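PDB 3PNZ: phosphotriesterase family protein from Listeria monocytogenes serotype 4b str. H7858, which is a zinc-binding lactonase of the amidohydrolase fold that probably hydrolyses phosphorylated sugar lactones. Local coordinates for residues 208-220 and 231-245. Sequence-based numbering, arbitrary orientation.
Sequences LEYLSIGHMDRNL and TGAFMSFDGIAKIKY. With PO4 (phosphate ion), chain L.
His215 and Asp238 join segments 208-220 and 231-245 near the zinc site. ND1 of His215 donates to Asp238 OD1 at 2.6 Å, while the backbone N of His215 reaches Asp238 OD2 at 3.0 Å, both on syn sides of a carboxylate turned 75° from the imidazole. Ser236 OG donates to the same OD2 from the anti side, its chi1 of -178° swinging the hydroxyl away from its own backbone N. With ND1 so engaged, NE2 of His215 is left to bind zinc beside His187, and the carboxylate fixes the rotation of this first-shell ring and would probably make it a stronger donor to the metal. Asp217 OD1, lying 3.3 Å from Asp238 OD1, takes the Asp238 N-H from above its carboxylate plane; one water lies within hydrogen-bonding distance of Asp217 OD2 and Asp238 OD1, which may ease the closeness of the two acids. Behind this site the buried strands 211-213 and 234-237 run parallel, joined by the ladder Phe234 N to Leu211 O, Ile213 N to Phe234 O and Ser236 N to Ile213 O. CB of Ser212 meets CB of Phe234 at 3.6 Å on one face of the sheet; Ile213 and Met235 lie on the other.

The far loop is more exposed and meets the other segment through side chains. There the Arg218 guanidinium lies flat on Tyr245, planes 6° apart and centres 3.7 Å apart, in a cation-pi stack, and Tyr245 OH, Lys242 NZ and Lys244 NZ each hold an oxygen of a phosphate ion, probably from the crystallisation liquor.

Helix 222-229 links the strands in a beta-alpha-beta crossover of the TIM barrel, packing on Ile213 and Met235, with strand 184-186 beside 211-213 and strand 267-269 beside 234-237.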
ATOM      1  N   LEU A 208      -6.082  10.097 -13.066  1.00 18.36           N
ATOM      2  CA  LEU A 208      -5.347  10.185 -11.807  1.00 17.52           C
ATOM      3  C   LEU A 208      -6.163   9.760 -10.591  1.00 17.09           C
ATOM      4  O   LEU A 208      -5.599   9.436  -9.532  1.00 18.95           O
ATOM      5  CB  LEU A 208      -4.746  11.587 -11.633  1.00 18.48           C
ATOM      6  CG  LEU A 208      -3.785  11.889 -12.795  1.00 23.41           C
ATOM      7  CD1 LEU A 208      -3.381  13.347 -12.836  1.00 31.12           C
ATOM      8  CD2 LEU A 208      -2.573  10.970 -12.716  1.00 24.07           C
ATOM      9  N   GLU A 209      -7.490   9.730 -10.729  1.00 17.97           N
ATOM     10  CA  GLU A 209      -8.312   9.258  -9.628  1.00 17.73           C
ATOM     11  C   GLU A 209      -8.217   7.736  -9.480  1.00 18.10           C
ATOM     12  O   GLU A 209      -8.787   7.165  -8.552  1.00 18.39           O
ATOM     13  CB  GLU A 209      -9.773   9.706  -9.784  1.00 18.77           C
ATOM     14  CG  GLU A 209     -10.505   9.059 -10.946  1.00 20.62           C
ATOM     15  CD  GLU A 209     -10.419   9.846 -12.248  1.00 25.65           C
ATOM     16  OE1 GLU A 209     -11.316   9.670 -13.102  1.00 24.95           O
ATOM     17  OE2 GLU A 209      -9.469  10.636 -12.444  1.00 21.27           O
ATOM     18  N   TYR A 210      -7.490   7.084 -10.384  1.00 17.45           N
ATOM     19  CA  TYR A 210      -7.237   5.645 -10.276  1.00 14.77           C
ATOM     20  C   TYR A 210      -5.990   5.338  -9.453  1.00 18.36           C
ATOM     21  O   TYR A 210      -5.608   4.175  -9.300  1.00 17.85           O
ATOM     22  CB  TYR A 210      -7.040   5.020 -11.662  1.00 17.72           C
ATOM     23  CG  TYR A 210      -8.250   5.046 -12.579  1.00 18.01           C
ATOM     24  CD1 TYR A 210      -9.493   5.495 -12.139  1.00 18.73           C
ATOM     25  CD2 TYR A 210      -8.137   4.617 -13.893  1.00 17.23           C
ATOM     26  CE1 TYR A 210     -10.595   5.514 -13.010  1.00 19.16           C
ATOM     27  CE2 TYR A 210      -9.230   4.628 -14.767  1.00 18.10           C
ATOM     28  CZ  TYR A 210     -10.450   5.080 -14.313  1.00 19.17           C
ATOM     29  OH  TYR A 210     -11.535   5.092 -15.177  1.00 19.12           O
ATOM     30  N   LEU A 211      -5.344   6.388  -8.959  1.00 16.32           N
ATOM     31  CA  LEU A 211      -4.077   6.250  -8.242  1.00 16.94           C
ATOM     32  C   LEU A 211      -4.237   6.613  -6.767  1.00 15.17           C
ATOM     33  O   LEU A 211      -4.901   7.594  -6.444  1.00 17.25           O
ATOM     34  CB  LEU A 211      -3.048   7.198  -8.868  1.00 15.68           C
ATOM     35  CG  LEU A 211      -1.707   7.367  -8.133  1.00 16.57           C
ATOM     36  CD1 LEU A 211      -0.863   6.101  -8.240  1.00 19.25           C
ATOM     37  CD2 LEU A 211      -0.954   8.562  -8.717  1.00 18.34           C
ATOM     38  N   SER A 212      -3.646   5.822  -5.870  1.00 14.73           N
ATOM     39  CA  SER A 212      -3.429   6.286  -4.498  1.00 14.96           C
ATOM     40  C   SER A 212      -1.929   6.441  -4.297  1.00 17.10           C
ATOM     41  O   SER A 212      -1.147   5.571  -4.684  1.00 16.83           O
ATOM     42  CB  SER A 212      -4.008   5.331  -3.449  1.00 17.02           C
ATOM     43  OG  SER A 212      -3.505   4.025  -3.620  1.00 19.99           O
ATOM     44  N   ILE A 213      -1.542   7.561  -3.706  1.00 15.91           N
ATOM     45  CA  ILE A 213      -0.129   7.871  -3.542  1.00 15.94           C
ATOM     46  C   ILE A 213       0.275   7.632  -2.092  1.00 17.54           C
ATOM     47  O   ILE A 213      -0.238   8.271  -1.170  1.00 17.68           O
ATOM     48  CB  ILE A 213       0.155   9.311  -3.969  1.00 15.05           C
ATOM     49  CG1 ILE A 213      -0.283   9.520  -5.421  1.00 19.80           C
ATOM     50  CG2 ILE A 213       1.651   9.667  -3.758  1.00 17.15           C
ATOM     51  CD1 ILE A 213      -0.158  10.940  -5.886  1.00 19.83           C
ATOM     52  N   GLY A 214       1.190   6.689  -1.900  1.00 17.09           N
ATOM     53  CA  GLY A 214       1.636   6.319  -0.568  1.00 18.32           C
ATOM     54  C   GLY A 214       2.583   7.339   0.051  1.00 19.99           C
ATOM     55  O   GLY A 214       3.260   8.089  -0.658  1.00 19.17           O
ATOM     56  N   HIS A 215       2.588   7.369   1.386  1.00 18.33           N
ATOM     57  CA  HIS A 215       3.552   8.131   2.188  1.00 17.57           C
ATOM     58  C   HIS A 215       3.447   9.654   2.058  1.00 18.51           C
ATOM     59  O   HIS A 215       4.428  10.365   2.230  1.00 17.96           O
ATOM     60  CB  HIS A 215       4.986   7.631   1.926  1.00 18.81           C
ATOM     61  CG  HIS A 215       5.086   6.141   1.883  1.00 22.35           C
ATOM     62  ND1 HIS A 215       4.453   5.330   2.802  1.00 26.26           N
ATOM     63  CD2 HIS A 215       5.696   5.309   1.005  1.00 22.69           C
ATOM     64  CE1 HIS A 215       4.684   4.064   2.504  1.00 26.41           C
ATOM     65  NE2 HIS A 215       5.440   4.023   1.421  1.00 23.94           N
ATOM     66  N   MET A 216       2.247  10.163   1.782  1.00 15.69           N
ATOM     67  CA  MET A 216       2.067  11.610   1.716  1.00 15.33           C
ATOM     68  C   MET A 216       2.314  12.298   3.067  1.00 17.40           C
ATOM     69  O   MET A 216       2.638  13.486   3.125  1.00 19.21           O
ATOM     70  CB  MET A 216       0.675  11.948   1.162  1.00 17.49           C
ATOM     71  CG  MET A 216       0.535  11.681  -0.329  1.00 17.74           C
ATOM     72  SD  MET A 216       1.407  12.875  -1.366  1.00 21.07           S
ATOM     73  CE  MET A 216       3.028  12.113  -1.504  1.00 16.77           C
ATOM     74  N   ASP A 217       2.195  11.534   4.147  1.00 16.54           N
ATOM     75  CA  ASP A 217       2.462  12.039   5.492  1.00 18.86           C
ATOM     76  C   ASP A 217       3.945  12.316   5.737  1.00 19.27           C
ATOM     77  O   ASP A 217       4.301  12.869   6.777  1.00 18.48           O
ATOM     78  CB  ASP A 217       2.026  11.001   6.513  1.00 20.94           C
ATOM     79  CG  ASP A 217       2.674   9.667   6.253  1.00 23.45           C
ATOM     80  OD1 ASP A 217       2.243   9.002   5.300  1.00 22.80           O
ATOM     81  OD2 ASP A 217       3.663   9.312   6.941  1.00 28.44           O
ATOM     82  N   ARG A 218       4.811  11.921   4.806  1.00 17.08           N
ATOM     83  CA  ARG A 218       6.250  12.146   4.991  1.00 18.04           C
ATOM     84  C   ARG A 218       6.683  13.539   4.534  1.00 19.41           C
ATOM     85  O   ARG A 218       7.793  13.980   4.840  1.00 21.93           O
ATOM     86  CB  ARG A 218       7.084  11.080   4.271  1.00 16.64           C
ATOM     87  CG  ARG A 218       6.972   9.667   4.856  1.00 20.34           C
ATOM     88  CD  ARG A 218       7.702   9.526   6.206  1.00 22.13           C
ATOM     89  NE  ARG A 218       9.104   9.926   6.106  1.00 21.66           N
ATOM     90  CZ  ARG A 218      10.079   9.143   5.649  1.00 26.34           C
ATOM     91  NH1 ARG A 218       9.810   7.902   5.261  1.00 24.57           N
ATOM     92  NH2 ARG A 218      11.328   9.599   5.579  1.00 25.18           N
ATOM     93  N   ASN A 219       5.811  14.224   3.799  1.00 16.33           N
ATOM     94  CA  ASN A 219       6.139  15.538   3.240  1.00 17.71           C
ATOM     95  C   ASN A 219       4.950  16.452   3.537  1.00 16.94           C
ATOM     96  O   ASN A 219       4.056  16.628   2.704  1.00 17.17           O
ATOM     97  CB  ASN A 219       6.396  15.377   1.740  1.00 15.28           C
ATOM     98  CG  ASN A 219       6.950  16.617   1.082  1.00 17.04           C
ATOM     99  OD1 ASN A 219       7.088  17.674   1.705  1.00 18.50           O
ATOM    100  ND2 ASN A 219       7.281  16.490  -0.205  1.00 18.58           N
ATOM    101  N   LEU A 220       4.929  17.001   4.752  1.00 16.40           N
ATOM    102  CA  LEU A 220       3.743  17.687   5.261  1.00 16.86           C
ATOM    103  C   LEU A 220       3.734  19.136   4.801  1.00 17.65           C
ATOM    104  O   LEU A 220       4.073  20.052   5.552  1.00 20.09           O
ATOM    105  CB  LEU A 220       3.681  17.586   6.792  1.00 17.75           C
ATOM    106  CG  LEU A 220       3.560  16.147   7.306  1.00 17.75           C
ATOM    107  CD1 LEU A 220       3.697  16.068   8.837  1.00 19.43           C
ATOM    108  CD2 LEU A 220       2.239  15.525   6.838  1.00 21.00           C
ATOM    109  N   THR A 231      -5.498  16.838  -8.599  1.00 18.16           N
ATOM    110  CA  THR A 231      -5.514  15.890  -9.710  1.00 20.02           C
ATOM    111  C   THR A 231      -6.593  14.828  -9.541  1.00 20.46           C
ATOM    112  O   THR A 231      -6.963  14.161 -10.502  1.00 21.52           O
ATOM    113  CB  THR A 231      -4.172  15.148  -9.871  1.00 19.40           C
ATOM    114  OG1 THR A 231      -3.986  14.240  -8.774  1.00 17.32           O
ATOM    115  CG2 THR A 231      -3.005  16.131  -9.971  1.00 21.88           C
ATOM    116  N   GLY A 232      -7.080  14.665  -8.315  1.00 17.36           N
ATOM    117  CA  GLY A 232      -8.065  13.647  -8.010  1.00 18.28           C
ATOM    118  C   GLY A 232      -7.490  12.387  -7.390  1.00 18.88           C
ATOM    119  O   GLY A 232      -8.236  11.526  -6.932  1.00 17.50           O
ATOM    120  N   ALA A 233      -6.160  12.281  -7.358  1.00 16.75           N
ATOM    121  CA  ALA A 233      -5.501  11.140  -6.728  1.00 16.24           C
ATOM    122  C   ALA A 233      -5.877  10.967  -5.260  1.00 14.79           C
ATOM    123  O   ALA A 233      -6.105  11.936  -4.529  1.00 16.38           O
ATOM    124  CB  ALA A 233      -3.981  11.259  -6.855  1.00 15.64           C
ATOM    125  N   PHE A 234      -5.914   9.714  -4.838  1.00 15.87           N
ATOM    126  CA  PHE A 234      -6.044   9.404  -3.430  1.00 16.25           C
ATOM    127  C   PHE A 234      -4.700   9.655  -2.762  1.00 17.87           C
ATOM    128  O   PHE A 234      -3.648   9.466  -3.376  1.00 16.27           O
ATOM    129  CB  PHE A 234      -6.494   7.959  -3.225  1.00 16.15           C
ATOM    130  CG  PHE A 234      -7.947   7.730  -3.574  1.00 15.98           C
ATOM    131  CD1 PHE A 234      -8.930   7.843  -2.605  1.00 16.55           C
ATOM    132  CD2 PHE A 234      -8.319   7.423  -4.875  1.00 17.75           C
ATOM    133  CE1 PHE A 234     -10.274   7.630  -2.928  1.00 16.27           C
ATOM    134  CE2 PHE A 234      -9.652   7.214  -5.210  1.00 19.47           C
ATOM    135  CZ  PHE A 234     -10.626   7.317  -4.231  1.00 16.96           C
ATOM    136  N   MET A 235      -4.750  10.079  -1.507  1.00 16.28           N
ATOM    137  CA  MET A 235      -3.536  10.441  -0.773  1.00 16.46           C
ATOM    138  C   MET A 235      -3.495   9.658   0.510  1.00 16.43           C
ATOM    139  O   MET A 235      -4.382   9.783   1.360  1.00 16.32           O
ATOM    140  CB  MET A 235      -3.507  11.940  -0.514  1.00 16.96           C
ATOM    141  CG  MET A 235      -3.469  12.716  -1.828  1.00 18.30           C
ATOM    142  SD  MET A 235      -3.581  14.475  -1.583  1.00 22.59           S
ATOM    143  CE  MET A 235      -1.964  14.770  -0.827  1.00 18.23           C
ATOM    144  N   SER A 236      -2.471   8.820   0.632  1.00 17.70           N
ATOM    145  CA  SER A 236      -2.368   7.891   1.736  1.00 16.44           C
ATOM    146  C   SER A 236      -1.504   8.475   2.853  1.00 20.09           C
ATOM    147  O   SER A 236      -0.315   8.755   2.659  1.00 17.96           O
ATOM    148  CB  SER A 236      -1.795   6.554   1.253  1.00 20.26           C
ATOM    149  OG  SER A 236      -1.722   5.623   2.320  1.00 22.47           O
ATOM    150  N   PHE A 237      -2.121   8.674   4.012  1.00 17.50           N
ATOM    151  CA  PHE A 237      -1.398   9.043   5.226  1.00 17.20           C
ATOM    152  C   PHE A 237      -1.170   7.750   5.993  1.00 18.75           C
ATOM    153  O   PHE A 237      -2.040   7.291   6.739  1.00 18.81           O
ATOM    154  CB  PHE A 237      -2.197  10.069   6.039  1.00 18.14           C
ATOM    155  CG  PHE A 237      -2.231  11.430   5.410  1.00 17.93           C
ATOM    156  CD1 PHE A 237      -1.496  12.485   5.946  1.00 19.20           C
ATOM    157  CD2 PHE A 237      -2.975  11.656   4.259  1.00 18.88           C
ATOM    158  CE1 PHE A 237      -1.511  13.735   5.350  1.00 18.97           C
ATOM    159  CE2 PHE A 237      -2.997  12.907   3.648  1.00 19.95           C
ATOM    160  CZ  PHE A 237      -2.263  13.952   4.194  1.00 22.38           C
ATOM    161  N   ASP A 238      -0.005   7.141   5.788  1.00 20.03           N
ATOM    162  CA  ASP A 238       0.199   5.773   6.262  1.00 19.16           C
ATOM    163  C   ASP A 238       1.343   5.651   7.253  1.00 20.51           C
ATOM    164  O   ASP A 238       1.840   4.556   7.511  1.00 23.70           O
ATOM    165  CB  ASP A 238       0.379   4.816   5.077  1.00 20.28           C
ATOM    166  CG  ASP A 238       1.329   5.358   4.043  1.00 23.48           C
ATOM    167  OD1 ASP A 238       2.426   5.798   4.438  1.00 23.75           O
ATOM    168  OD2 ASP A 238       0.988   5.355   2.838  1.00 21.31           O
ATOM    169  N   GLY A 239       1.743   6.784   7.818  1.00 19.02           N
ATOM    170  CA  GLY A 239       2.757   6.799   8.858  1.00 21.68           C
ATOM    171  C   GLY A 239       2.198   7.127  10.235  1.00 20.76           C
ATOM    172  O   GLY A 239       2.914   7.671  11.083  1.00 21.86           O
ATOM    173  N   ILE A 240       0.926   6.796  10.468  1.00 18.65           N
ATOM    174  CA  ILE A 240       0.309   7.027  11.768  1.00 21.06           C
ATOM    175  C   ILE A 240       1.165   6.406  12.861  1.00 20.27           C
ATOM    176  O   ILE A 240       1.643   5.273  12.719  1.00 22.73           O
ATOM    177  CB  ILE A 240      -1.112   6.428  11.852  1.00 21.98           C
ATOM    178  CG1 ILE A 240      -2.025   7.036  10.781  1.00 21.62           C
ATOM    179  CG2 ILE A 240      -1.701   6.617  13.256  1.00 21.83           C
ATOM    180  CD1 ILE A 240      -2.060   8.558  10.775  1.00 20.53           C
ATOM    181  N   ALA A 241       1.351   7.165  13.939  1.00 20.63           N
ATOM    182  CA  ALA A 241       2.129   6.750  15.108  1.00 23.31           C
ATOM    183  C   ALA A 241       3.642   6.816  14.907  1.00 22.52           C
ATOM    184  O   ALA A 241       4.396   6.518  15.833  1.00 21.57           O
ATOM    185  CB  ALA A 241       1.713   5.353  15.577  1.00 24.72           C
ATOM    186  N   LYS A 242       4.096   7.196  13.716  1.00 18.74           N
ATOM    187  CA  LYS A 242       5.541   7.233  13.467  1.00 19.13           C
ATOM    188  C   LYS A 242       6.147   8.544  13.955  1.00 19.06           C
ATOM    189  O   LYS A 242       6.467   9.445  13.177  1.00 19.26           O
ATOM    190  CB  LYS A 242       5.864   6.928  11.998  1.00 19.97           C
ATOM    191  CG  LYS A 242       5.360   5.532  11.604  1.00 19.81           C
ATOM    192  CD  LYS A 242       5.937   5.037  10.289  1.00 20.99           C
ATOM    193  CE  LYS A 242       5.330   3.667   9.928  1.00 24.47           C
ATOM    194  NZ  LYS A 242       5.998   3.046   8.750  1.00 25.41           N
ATOM    195  N   ILE A 243       6.287   8.636  15.275  1.00 18.54           N
ATOM    196  CA  ILE A 243       6.745   9.852  15.929  1.00 18.83           C
ATOM    197  C   ILE A 243       8.139  10.256  15.471  1.00 22.10           C
ATOM    198  O   ILE A 243       8.483  11.439  15.478  1.00 22.78           O
ATOM    199  CB  ILE A 243       6.726   9.698  17.470  1.00 22.94           C
ATOM    200  CG1 ILE A 243       5.336   9.265  17.945  1.00 22.14           C
ATOM    201  CG2 ILE A 243       7.152  10.996  18.146  1.00 24.27           C
ATOM    202  CD1 ILE A 243       4.217  10.207  17.507  1.00 21.56           C
ATOM    203  N   LYS A 244       8.942   9.280  15.056  1.00 21.25           N
ATOM    204  CA  LYS A 244      10.283   9.583  14.553  1.00 23.15           C
ATOM    205  C   LYS A 244      10.244  10.448  13.294  1.00 22.42           C
ATOM    206  O   LYS A 244      11.225  11.117  12.969  1.00 25.02           O
ATOM    207  CB  LYS A 244      11.077   8.304  14.283  1.00 21.98           C
ATOM    208  CG  LYS A 244      10.554   7.449  13.137  1.00 23.28           C
ATOM    209  CD  LYS A 244      11.269   6.093  13.104  1.00 25.11           C
ATOM    210  CE  LYS A 244      10.895   5.278  11.876  1.00 25.40           C
ATOM    211  NZ  LYS A 244      11.660   4.001  11.787  1.00 27.10           N
ATOM    212  N   TYR A 245       9.122  10.431  12.579  1.00 20.18           N
ATOM    213  CA  TYR A 245       8.981  11.267  11.386  1.00 21.13           C
ATOM    214  C   TYR A 245       8.253  12.574  11.694  1.00 23.93           C
ATOM    215  O   TYR A 245       8.639  13.634  11.209  1.00 24.33           O
ATOM    216  CB  TYR A 245       8.263  10.514  10.260  1.00 19.31           C
ATOM    217  CG  TYR A 245       9.038   9.339   9.716  1.00 21.86           C
ATOM    218  CD1 TYR A 245      10.380   9.468   9.372  1.00 23.90           C
ATOM    219  CD2 TYR A 245       8.425   8.104   9.529  1.00 22.29           C
ATOM    220  CE1 TYR A 245      11.095   8.398   8.871  1.00 25.20           C
ATOM    221  CE2 TYR A 245       9.130   7.026   9.020  1.00 25.29           C
ATOM    222  CZ  TYR A 245      10.471   7.181   8.701  1.00 26.23           C
ATOM    223  OH  TYR A 245      11.185   6.115   8.198  1.00 27.66           O
TER
HETATM  224  P   PO4 L 336       9.804   2.722   8.668  1.00 29.19           P
HETATM  225  O1  PO4 L 336      11.072   2.571   9.466  1.00 28.97           O
HETATM  226  O2  PO4 L 336       9.448   1.377   8.073  1.00 31.08           O
HETATM  227  O3  PO4 L 336       8.674   3.153   9.574  1.00 26.74           O
HETATM  228  O4  PO4 L 336       9.992   3.725   7.549  1.00 29.84           O
HETATM  229  O   HOH W   1      -9.431  13.243 -11.467  1.00 27.96           O
HETATM  230  O   HOH W   2       4.518   7.134   5.819  1.00 25.16           O